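Local atomic coordinates of possible glutathione S-transferase (Rhodopseudomonas palustris, PDB entry 3M8N), a protein that probably acts as a glutathione S-transferase, joining the thiol of glutathione to electrophilic compounds, and forms a two-subunit assembly. Residues Y16-A21 and N70-Y75; Q95-E100 and D162-G167. All coordinates share one frame; numbering follows the deposited sequence.

Contact 1 of 2, residues Y16-A21 and N70-Y75; sequences YKVRLA and NAILWY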
ATOM      1  N   TYR A  16      -6.453  -4.903  13.385  1.00 22.49           N
ATOM      2  CA  TYR A  16      -5.513  -5.245  14.413  1.00 22.33           C
ATOM      3  C   TYR A  16      -4.168  -4.551  14.252  1.00 22.61           C
ATOM      4  O   TYR A  16      -3.565  -4.190  15.230  1.00 24.08           O
ATOM      5  CB  TYR A  16      -5.317  -6.742  14.484  1.00 22.70           C
ATOM      6  CG  TYR A  16      -4.084  -7.203  15.295  1.00 21.94           C
ATOM      7  CD1 TYR A  16      -3.965  -6.915  16.638  1.00 21.99           C
ATOM      8  CD2 TYR A  16      -3.065  -7.956  14.697  1.00 20.60           C
ATOM      9  CE1 TYR A  16      -2.830  -7.346  17.379  1.00 22.11           C
ATOM     10  CE2 TYR A  16      -1.937  -8.380  15.435  1.00 22.71           C
ATOM     11  CZ  TYR A  16      -1.844  -8.075  16.771  1.00 22.12           C
ATOM     12  OH  TYR A  16      -0.788  -8.507  17.502  1.00 23.95           O
ATOM     13  N   LYS A  17      -3.673  -4.367  13.030  1.00 22.87           N
ATOM     14  CA  LYS A  17      -2.478  -3.521  12.794  1.00 22.58           C
ATOM     15  C   LYS A  17      -2.532  -2.165  13.513  1.00 21.67           C
ATOM     16  O   LYS A  17      -1.581  -1.763  14.163  1.00 21.96           O
ATOM     17  CB  LYS A  17      -2.251  -3.283  11.301  1.00 22.13           C
ATOM     18  CG  LYS A  17      -1.721  -4.439  10.579  1.00 23.15           C
ATOM     19  CD  LYS A  17      -2.400  -4.588   9.244  1.00 22.67           C
ATOM     20  CE  LYS A  17      -1.897  -3.645   8.344  1.00 25.28           C
ATOM     21  NZ  LYS A  17      -1.957  -4.346   7.033  1.00 26.97           N
ATOM     22  N   VAL A  18      -3.649  -1.466  13.375  1.00 21.36           N
ATOM     23  CA  VAL A  18      -3.803  -0.170  13.921  1.00 20.56           C
ATOM     24  C   VAL A  18      -3.919  -0.238  15.430  1.00 21.04           C
ATOM     25  O   VAL A  18      -3.323   0.552  16.117  1.00 21.30           O
ATOM     26  CB  VAL A  18      -5.015   0.509  13.377  1.00 19.78           C
ATOM     27  CG1 VAL A  18      -5.079   1.797  14.011  1.00 20.36           C
ATOM     28  CG2 VAL A  18      -4.943   0.659  11.827  1.00 19.36           C
ATOM     29  N   ARG A  19      -4.687  -1.170  15.953  1.00 20.67           N
ATOM     30  CA  ARG A  19      -4.676  -1.400  17.411  1.00 20.90           C
ATOM     31  C   ARG A  19      -3.296  -1.714  17.994  1.00 20.89           C
ATOM     32  O   ARG A  19      -2.983  -1.291  19.060  1.00 21.78           O
ATOM     33  CB  ARG A  19      -5.572  -2.541  17.745  1.00 20.37           C
ATOM     34  CG  ARG A  19      -7.096  -2.294  17.745  1.00 21.06           C
ATOM     35  CD  ARG A  19      -7.724  -3.569  18.378  1.00 25.15           C
ATOM     36  NE  ARG A  19      -8.477  -4.152  17.331  1.00 33.08           N
ATOM     37  CZ  ARG A  19      -8.417  -5.335  16.781  1.00 27.61           C
ATOM     38  NH1 ARG A  19      -7.694  -6.322  17.220  1.00 27.04           N
ATOM     39  NH2 ARG A  19      -9.210  -5.482  15.748  1.00 29.76           N
ATOM     40  N   LEU A  20      -2.478  -2.458  17.290  1.00 22.00           N
ATOM     41  CA  LEU A  20      -1.162  -2.837  17.736  1.00 22.19           C
ATOM     42  C   LEU A  20      -0.284  -1.602  17.822  1.00 24.03           C
ATOM     43  O   LEU A  20       0.367  -1.374  18.856  1.00 24.85           O
ATOM     44  CB  LEU A  20      -0.539  -3.858  16.792  1.00 21.37           C
ATOM     45  CG  LEU A  20       0.845  -4.394  17.132  1.00 19.79           C
ATOM     46  CD1 LEU A  20       0.859  -4.899  18.602  1.00 18.42           C
ATOM     47  CD2 LEU A  20       1.258  -5.461  16.175  1.00 19.91           C
ATOM     48  N   ALA A  21      -0.281  -0.790  16.753  1.00 23.82           N
ATOM     49  CA  ALA A  21       0.413   0.500  16.751  1.00 22.14           C
ATOM     50  C   ALA A  21      -0.024   1.388  17.906  1.00 21.44           C
ATOM     51  O   ALA A  21       0.812   1.905  18.590  1.00 21.40           O
ATOM     52  CB  ALA A  21       0.229   1.216  15.404  1.00 22.88           C
ATOM     53  N   ASN A  70      -2.764   1.081   6.506  1.00 21.10           N
ATOM     54  CA  ASN A  70      -1.342   1.425   6.390  1.00 19.71           C
ATOM     55  C   ASN A  70      -1.088   2.901   6.350  1.00 19.80           C
ATOM     56  O   ASN A  70      -0.021   3.348   6.760  1.00 18.70           O
ATOM     57  CB  ASN A  70      -0.692   0.760   5.175  1.00 21.01           C
ATOM     58  CG  ASN A  70      -0.443  -0.730   5.357  1.00 21.17           C
ATOM     59  OD1 ASN A  70      -0.862  -1.369   6.285  1.00 22.98           O
ATOM     60  ND2 ASN A  70       0.231  -1.258   4.450  1.00 23.00           N
ATOM     61  N   ALA A  71      -2.070   3.661   5.846  1.00 19.65           N
ATOM     62  CA  ALA A  71      -2.082   5.125   5.969  1.00 18.92           C
ATOM     63  C   ALA A  71      -2.343   5.600   7.408  1.00 17.66           C
ATOM     64  O   ALA A  71      -1.773   6.573   7.844  1.00 18.82           O
ATOM     65  CB  ALA A  71      -3.129   5.757   5.010  1.00 16.38           C
ATOM     66  N   ILE A  72      -3.232   4.935   8.105  1.00 17.71           N
ATOM     67  CA  ILE A  72      -3.465   5.157   9.518  1.00 18.00           C
ATOM     68  C   ILE A  72      -2.162   4.951  10.274  1.00 19.53           C
ATOM     69  O   ILE A  72      -1.786   5.789  11.047  1.00 21.68           O
ATOM     70  CB  ILE A  72      -4.668   4.306  10.066  1.00 17.95           C
ATOM     71  CG1 ILE A  72      -5.972   4.700   9.390  1.00 16.57           C
ATOM     72  CG2 ILE A  72      -4.787   4.360  11.579  1.00 16.72           C
ATOM     73  CD1 ILE A  72      -7.167   3.605   9.430  1.00 14.29           C
ATOM     74  N   LEU A  73      -1.426   3.889   9.995  1.00 20.20           N
ATOM     75  CA  LEU A  73      -0.212   3.589  10.703  1.00 20.70           C
ATOM     76  C   LEU A  73       0.757   4.703  10.522  1.00 20.36           C
ATOM     77  O   LEU A  73       1.309   5.132  11.488  1.00 20.27           O
ATOM     78  CB  LEU A  73       0.443   2.238  10.275  1.00 20.21           C
ATOM     79  CG  LEU A  73      -0.233   0.887  10.655  1.00 22.37           C
ATOM     80  CD1 LEU A  73       0.586  -0.322  10.216  1.00 20.80           C
ATOM     81  CD2 LEU A  73      -0.472   0.811  12.072  1.00 20.01           C
ATOM     82  N   TRP A  74       0.964   5.146   9.285  1.00 19.47           N
ATOM     83  CA  TRP A  74       1.865   6.241   9.014  1.00 19.43           C
ATOM     84  C   TRP A  74       1.507   7.523   9.794  1.00 19.47           C
ATOM     85  O   TRP A  74       2.386   8.163  10.362  1.00 20.27           O
ATOM     86  CB  TRP A  74       1.927   6.513   7.516  1.00 18.05           C
ATOM     87  CG  TRP A  74       2.895   7.607   7.192  1.00 19.41           C
ATOM     88  CD1 TRP A  74       4.212   7.464   6.845  1.00 19.98           C
ATOM     89  CD2 TRP A  74       2.635   9.017   7.192  1.00 20.22           C
ATOM     90  NE1 TRP A  74       4.775   8.672   6.625  1.00 18.11           N
ATOM     91  CE2 TRP A  74       3.837   9.656   6.820  1.00 20.79           C
ATOM     92  CE3 TRP A  74       1.476   9.810   7.417  1.00 20.63           C
ATOM     93  CZ2 TRP A  74       3.944  11.110   6.716  1.00 21.60           C
ATOM     94  CZ3 TRP A  74       1.567  11.240   7.316  1.00 20.40           C
ATOM     95  CH2 TRP A  74       2.813  11.868   6.978  1.00 19.33           C
ATOM     96  N   TYR A  75       0.229   7.863   9.784  1.00 19.24           N
ATOM     97  CA  TYR A  75      -0.274   9.002  10.438  1.00 20.33           C
ATOM     98  C   TYR A  75       0.040   8.980  11.936  1.00 21.08           C
ATOM     99  O   TYR A  75       0.392   9.971  12.528  1.00 20.94           O
ATOM    100  CB  TYR A  75      -1.780   9.127  10.218  1.00 19.19           C
ATOM    101  CG  TYR A  75      -2.354  10.371  10.902  1.00 22.37           C
ATOM    102  CD1 TYR A  75      -2.081  11.670  10.427  1.00 22.74           C
ATOM    103  CD2 TYR A  75      -3.094  10.273  12.054  1.00 22.48           C
ATOM    104  CE1 TYR A  75      -2.588  12.811  11.051  1.00 22.49           C
ATOM    105  CE2 TYR A  75      -3.562  11.430  12.694  1.00 24.35           C
ATOM    106  CZ  TYR A  75      -3.324  12.674  12.160  1.00 21.28           C
ATOM    107  OH  TYR A  75      -3.777  13.788  12.766  1.00 24.38           O
TER
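Leu-73 of helix 69-77 packs against Lys-17 and Ala-21 of helix 13-24. Its CB leads to CG, which lies anti to the carbonyl carbon (chi1 -70°) and brings the fork up to the other helix. From there CD1 lies 4.2 Å from CB of Lys-17. The second methyl, CD2, makes the closer contacts. It meets Ala-21 CB at 3.4 Å, tighter than usual for two carbons. It also sits 3.5 Å from the backbone O of Lys-17.

Beside it, Val-18 and Ile-72 meet roughly perpendicular to each other. CG1 of Val-18 touches CG2 of Ile-72 at 3.5 Å, and CG2 of Val-18 meets the same methyl. Toward Asn-70 the contact turns polar. The bent chain of Lys-17 brings CE to 3.2 Å from OD1 of Asn-70, and NZ gives that oxygen a weak hydrogen bond. The main partner of NZ is Glu-100 of helix 87-117, through a salt bridge; Asn-14 also accepts from it.

The two segments run nearly parallel, 11° apart. Such a pair of neighbouring helices belongs to the thioredoxin-like N-terminal domain of glutathione S-transferases.

Contact 2 of 2, residues Q95-E100 and D162-G167; sequences QWMFFE and DIALYG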
ATOM      1  N   GLN A  95       8.051   1.366   1.501  1.00 22.51           N
ATOM      2  CA  GLN A  95       8.316   0.291   0.541  1.00 21.99           C
ATOM      3  C   GLN A  95       7.776  -1.026   1.057  1.00 22.13           C
ATOM      4  O   GLN A  95       6.966  -1.635   0.399  1.00 20.99           O
ATOM      5  CB  GLN A  95       9.780   0.168   0.260  1.00 23.01           C
ATOM      6  CG  GLN A  95      10.086  -0.964  -0.631  1.00 23.98           C
ATOM      7  CD  GLN A  95      11.541  -1.360  -0.654  1.00 28.45           C
ATOM      8  OE1 GLN A  95      12.434  -0.621  -1.061  1.00 28.92           O
ATOM      9  NE2 GLN A  95      11.772  -2.589  -0.306  1.00 32.77           N
ATOM     10  N   TRP A  96       8.155  -1.418   2.268  1.00 21.52           N
ATOM     11  CA  TRP A  96       7.661  -2.642   2.819  1.00 21.73           C
ATOM     12  C   TRP A  96       6.172  -2.626   3.105  1.00 22.26           C
ATOM     13  O   TRP A  96       5.520  -3.628   2.998  1.00 23.69           O
ATOM     14  CB  TRP A  96       8.472  -3.025   4.043  1.00 22.33           C
ATOM     15  CG  TRP A  96       9.814  -3.517   3.647  1.00 22.51           C
ATOM     16  CD1 TRP A  96      10.990  -2.864   3.771  1.00 23.02           C
ATOM     17  CD2 TRP A  96      10.110  -4.758   3.026  1.00 23.88           C
ATOM     18  NE1 TRP A  96      12.006  -3.615   3.265  1.00 24.45           N
ATOM     19  CE2 TRP A  96      11.489  -4.786   2.789  1.00 23.53           C
ATOM     20  CE3 TRP A  96       9.337  -5.860   2.630  1.00 23.06           C
ATOM     21  CZ2 TRP A  96      12.124  -5.873   2.160  1.00 24.06           C
ATOM     22  CZ3 TRP A  96       9.981  -6.945   1.996  1.00 24.90           C
ATOM     23  CH2 TRP A  96      11.344  -6.938   1.785  1.00 24.29           C
HETATM   24  N   MSE A  97       5.595  -1.499   3.506  1.00 22.91           N
HETATM   25  CA  MSE A  97       4.136  -1.408   3.610  1.00 21.83           C
HETATM   26  C   MSE A  97       3.376  -1.459   2.292  1.00 20.76           C
HETATM   27  O   MSE A  97       2.266  -1.980   2.249  1.00 19.92           O
HETATM   28  CB  MSE A  97       3.756  -0.117   4.314  1.00 22.74           C
HETATM   29  CG  MSE A  97       4.438   0.025   5.583  1.00 26.27           C
HETATM   30 SE   MSE A  97       3.938   1.581   6.663  1.00 41.41          SE
HETATM   31  CE  MSE A  97       2.346   0.919   7.122  1.00 12.93           C
ATOM     32  N   PHE A  98       3.930  -0.871   1.237  1.00 19.17           N
ATOM     33  CA  PHE A  98       3.361  -1.051  -0.081  1.00 20.00           C
ATOM     34  C   PHE A  98       3.470  -2.492  -0.531  1.00 21.13           C
ATOM     35  O   PHE A  98       2.528  -3.000  -1.090  1.00 21.31           O
ATOM     36  CB  PHE A  98       3.934  -0.073  -1.099  1.00 18.30           C
ATOM     37  CG  PHE A  98       3.338   1.310  -0.979  1.00 20.21           C
ATOM     38  CD1 PHE A  98       1.990   1.504  -1.183  1.00 18.34           C
ATOM     39  CD2 PHE A  98       4.110   2.399  -0.576  1.00 17.77           C
ATOM     40  CE1 PHE A  98       1.403   2.788  -1.077  1.00 15.86           C
ATOM     41  CE2 PHE A  98       3.528   3.664  -0.400  1.00 18.16           C
ATOM     42  CZ  PHE A  98       2.161   3.843  -0.692  1.00 16.39           C
ATOM     43  N   PHE A  99       4.580  -3.155  -0.204  1.00 21.41           N
ATOM     44  CA  PHE A  99       4.747  -4.574  -0.441  1.00 22.39           C
ATOM     45  C   PHE A  99       3.729  -5.344   0.287  1.00 22.67           C
ATOM     46  O   PHE A  99       3.154  -6.204  -0.301  1.00 24.27           O
ATOM     47  CB  PHE A  99       6.132  -5.020  -0.042  1.00 21.26           C
ATOM     48  CG  PHE A  99       6.339  -6.531  -0.017  1.00 23.70           C
ATOM     49  CD1 PHE A  99       6.771  -7.211  -1.130  1.00 24.11           C
ATOM     50  CD2 PHE A  99       6.200  -7.247   1.168  1.00 21.45           C
ATOM     51  CE1 PHE A  99       7.000  -8.592  -1.053  1.00 25.39           C
ATOM     52  CE2 PHE A  99       6.438  -8.606   1.210  1.00 24.41           C
ATOM     53  CZ  PHE A  99       6.822  -9.259   0.122  1.00 22.57           C
ATOM     54  N   GLU A 100       3.471  -5.044   1.542  1.00 23.38           N
ATOM     55  CA  GLU A 100       2.412  -5.748   2.275  1.00 23.77           C
ATOM     56  C   GLU A 100       1.086  -5.572   1.588  1.00 24.47           C
ATOM     57  O   GLU A 100       0.343  -6.493   1.488  1.00 26.73           O
ATOM     58  CB  GLU A 100       2.329  -5.274   3.726  1.00 23.29           C
ATOM     59  CG  GLU A 100       1.366  -6.021   4.639  1.00 22.13           C
ATOM     60  CD  GLU A 100      -0.092  -5.483   4.688  1.00 23.68           C
ATOM     61  OE1 GLU A 100      -0.453  -4.492   4.051  1.00 28.37           O
ATOM     62  OE2 GLU A 100      -0.954  -6.075   5.351  1.00 26.45           O
ATOM     63  N   ASP A 162       7.105  -3.174  10.188  1.00 26.34           N
ATOM     64  CA  ASP A 162       7.081  -4.467  10.916  1.00 24.65           C
ATOM     65  C   ASP A 162       5.687  -4.760  11.402  1.00 24.49           C
ATOM     66  O   ASP A 162       5.189  -5.860  11.245  1.00 24.27           O
ATOM     67  CB  ASP A 162       8.033  -4.421  12.097  1.00 25.07           C
ATOM     68  CG  ASP A 162       9.441  -4.229  11.683  1.00 23.64           C
ATOM     69  OD1 ASP A 162      10.045  -5.135  11.124  1.00 27.73           O
ATOM     70  OD2 ASP A 162       9.971  -3.151  11.885  1.00 28.76           O
ATOM     71  N   ILE A 163       5.057  -3.751  11.980  1.00 25.08           N
ATOM     72  CA  ILE A 163       3.680  -3.835  12.445  1.00 24.52           C
ATOM     73  C   ILE A 163       2.752  -4.137  11.297  1.00 24.26           C
ATOM     74  O   ILE A 163       1.842  -4.920  11.458  1.00 24.89           O
ATOM     75  CB  ILE A 163       3.241  -2.515  13.154  1.00 25.06           C
ATOM     76  CG1 ILE A 163       4.143  -2.244  14.354  1.00 27.07           C
ATOM     77  CG2 ILE A 163       1.774  -2.518  13.543  1.00 22.79           C
ATOM     78  CD1 ILE A 163       4.030  -0.892  14.791  1.00 28.58           C
ATOM     79  N   ALA A 164       2.916  -3.471  10.159  1.00 23.03           N
ATOM     80  CA  ALA A 164       2.059  -3.759   9.019  1.00 23.25           C
ATOM     81  C   ALA A 164       2.182  -5.196   8.518  1.00 23.37           C
ATOM     82  O   ALA A 164       1.206  -5.882   8.340  1.00 23.41           O
ATOM     83  CB  ALA A 164       2.330  -2.783   7.907  1.00 23.28           C
ATOM     84  N   LEU A 165       3.408  -5.663   8.352  1.00 24.39           N
ATOM     85  CA  LEU A 165       3.680  -7.035   7.934  1.00 25.00           C
ATOM     86  C   LEU A 165       3.256  -8.053   8.983  1.00 25.80           C
ATOM     87  O   LEU A 165       2.747  -9.121   8.665  1.00 26.33           O
ATOM     88  CB  LEU A 165       5.162  -7.187   7.599  1.00 25.40           C
ATOM     89  CG  LEU A 165       5.534  -6.441   6.329  1.00 25.66           C
ATOM     90  CD1 LEU A 165       7.012  -6.220   6.169  1.00 26.77           C
ATOM     91  CD2 LEU A 165       4.989  -7.174   5.171  1.00 27.19           C
ATOM     92  N   TYR A 166       3.376  -7.683  10.242  1.00 24.91           N
ATOM     93  CA  TYR A 166       2.967  -8.573  11.264  1.00 24.43           C
ATOM     94  C   TYR A 166       1.503  -8.958  11.218  1.00 24.52           C
ATOM     95  O   TYR A 166       1.179 -10.056  11.568  1.00 25.97           O
ATOM     96  CB  TYR A 166       3.381  -8.052  12.664  1.00 24.11           C
ATOM     97  CG  TYR A 166       3.148  -9.066  13.743  1.00 22.33           C
ATOM     98  CD1 TYR A 166       4.125  -9.999  14.097  1.00 20.19           C
ATOM     99  CD2 TYR A 166       1.908  -9.132  14.366  1.00 22.11           C
ATOM    100  CE1 TYR A 166       3.854 -10.972  15.118  1.00 19.46           C
ATOM    101  CE2 TYR A 166       1.637 -10.061  15.337  1.00 21.83           C
ATOM    102  CZ  TYR A 166       2.608 -10.980  15.700  1.00 21.79           C
ATOM    103  OH  TYR A 166       2.214 -11.871  16.657  1.00 24.07           O
ATOM    104  N   GLY A 167       0.623  -8.053  10.847  1.00 24.30           N
ATOM    105  CA  GLY A 167      -0.813  -8.262  10.805  1.00 24.63           C
ATOM    106  C   GLY A 167      -1.333  -9.568  10.229  1.00 25.65           C
ATOM    107  O   GLY A 167      -2.066 -10.296  10.915  1.00 27.14           O
TER
HETATM  108  O   HOH W   1       0.109  -7.962   7.269  1.00 29.33           O
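Leu-165 and Glu-100 lie alongside each other, pointing opposite ways, and this pair carries much of the apolar packing. CD2 of Leu-165 lies 3.6 Å from CB of Glu-100 and also touches its CG. The same methyl comes to the edge of the Phe-99 ring, near its plane, 4.2 Å from CD2 of Phe-99. The other branch, CD1, meets CB of Trp-96 at 4.1 Å. Further across, the selenomethionine at Met-97 turns at chi3 (73°) and sets its CE 3.8 Å from CB of Ala-164.

The polar link runs through water. Water 1 lies 2.9 Å from Glu-100 OE2 and 2.6 Å from Ala-164 O. It is placed to donate to either, but other acceptors compete for its two protons. Glu-100 OE2 also holds Lys-17 in a salt bridge. An alanine in place of this glutamate would probably leave the Lys-17 ammonium without its charged mate and the water without one acceptor.

The segments run nearly parallel, 16° apart. Helix 69-77 packs on Met-97 and Ala-164. Trp-96 and Phe-99 meet helix 129-146, while Leu-165 touches Trp-188 of helix 183-193. Helix 160-169 in turn packs on helix 13-24, which belongs to the same domain as the four-stranded sheet.

From the N terminus, the chain passes strand 4-8 and enters helix 13-24. It then runs through the other three strands before helix 69-77 returns to close contact 1. Helix 87-117 comes next and opens contact 2. A largely helical course leads to helix 160-169, which closes it. The two contacts are therefore in series, neither nested nor crossed. Contact 1 joins two helices of the thioredoxin-like N-terminal domain. Contact 2 joins two helices of the C-terminal domain. Their centres are about 10 Å apart, and the Lys-17 to Glu-100 salt bridge joins them. Packing of Asn-70 on Met-97 adds to this join. Both contacts also touch the second subunit.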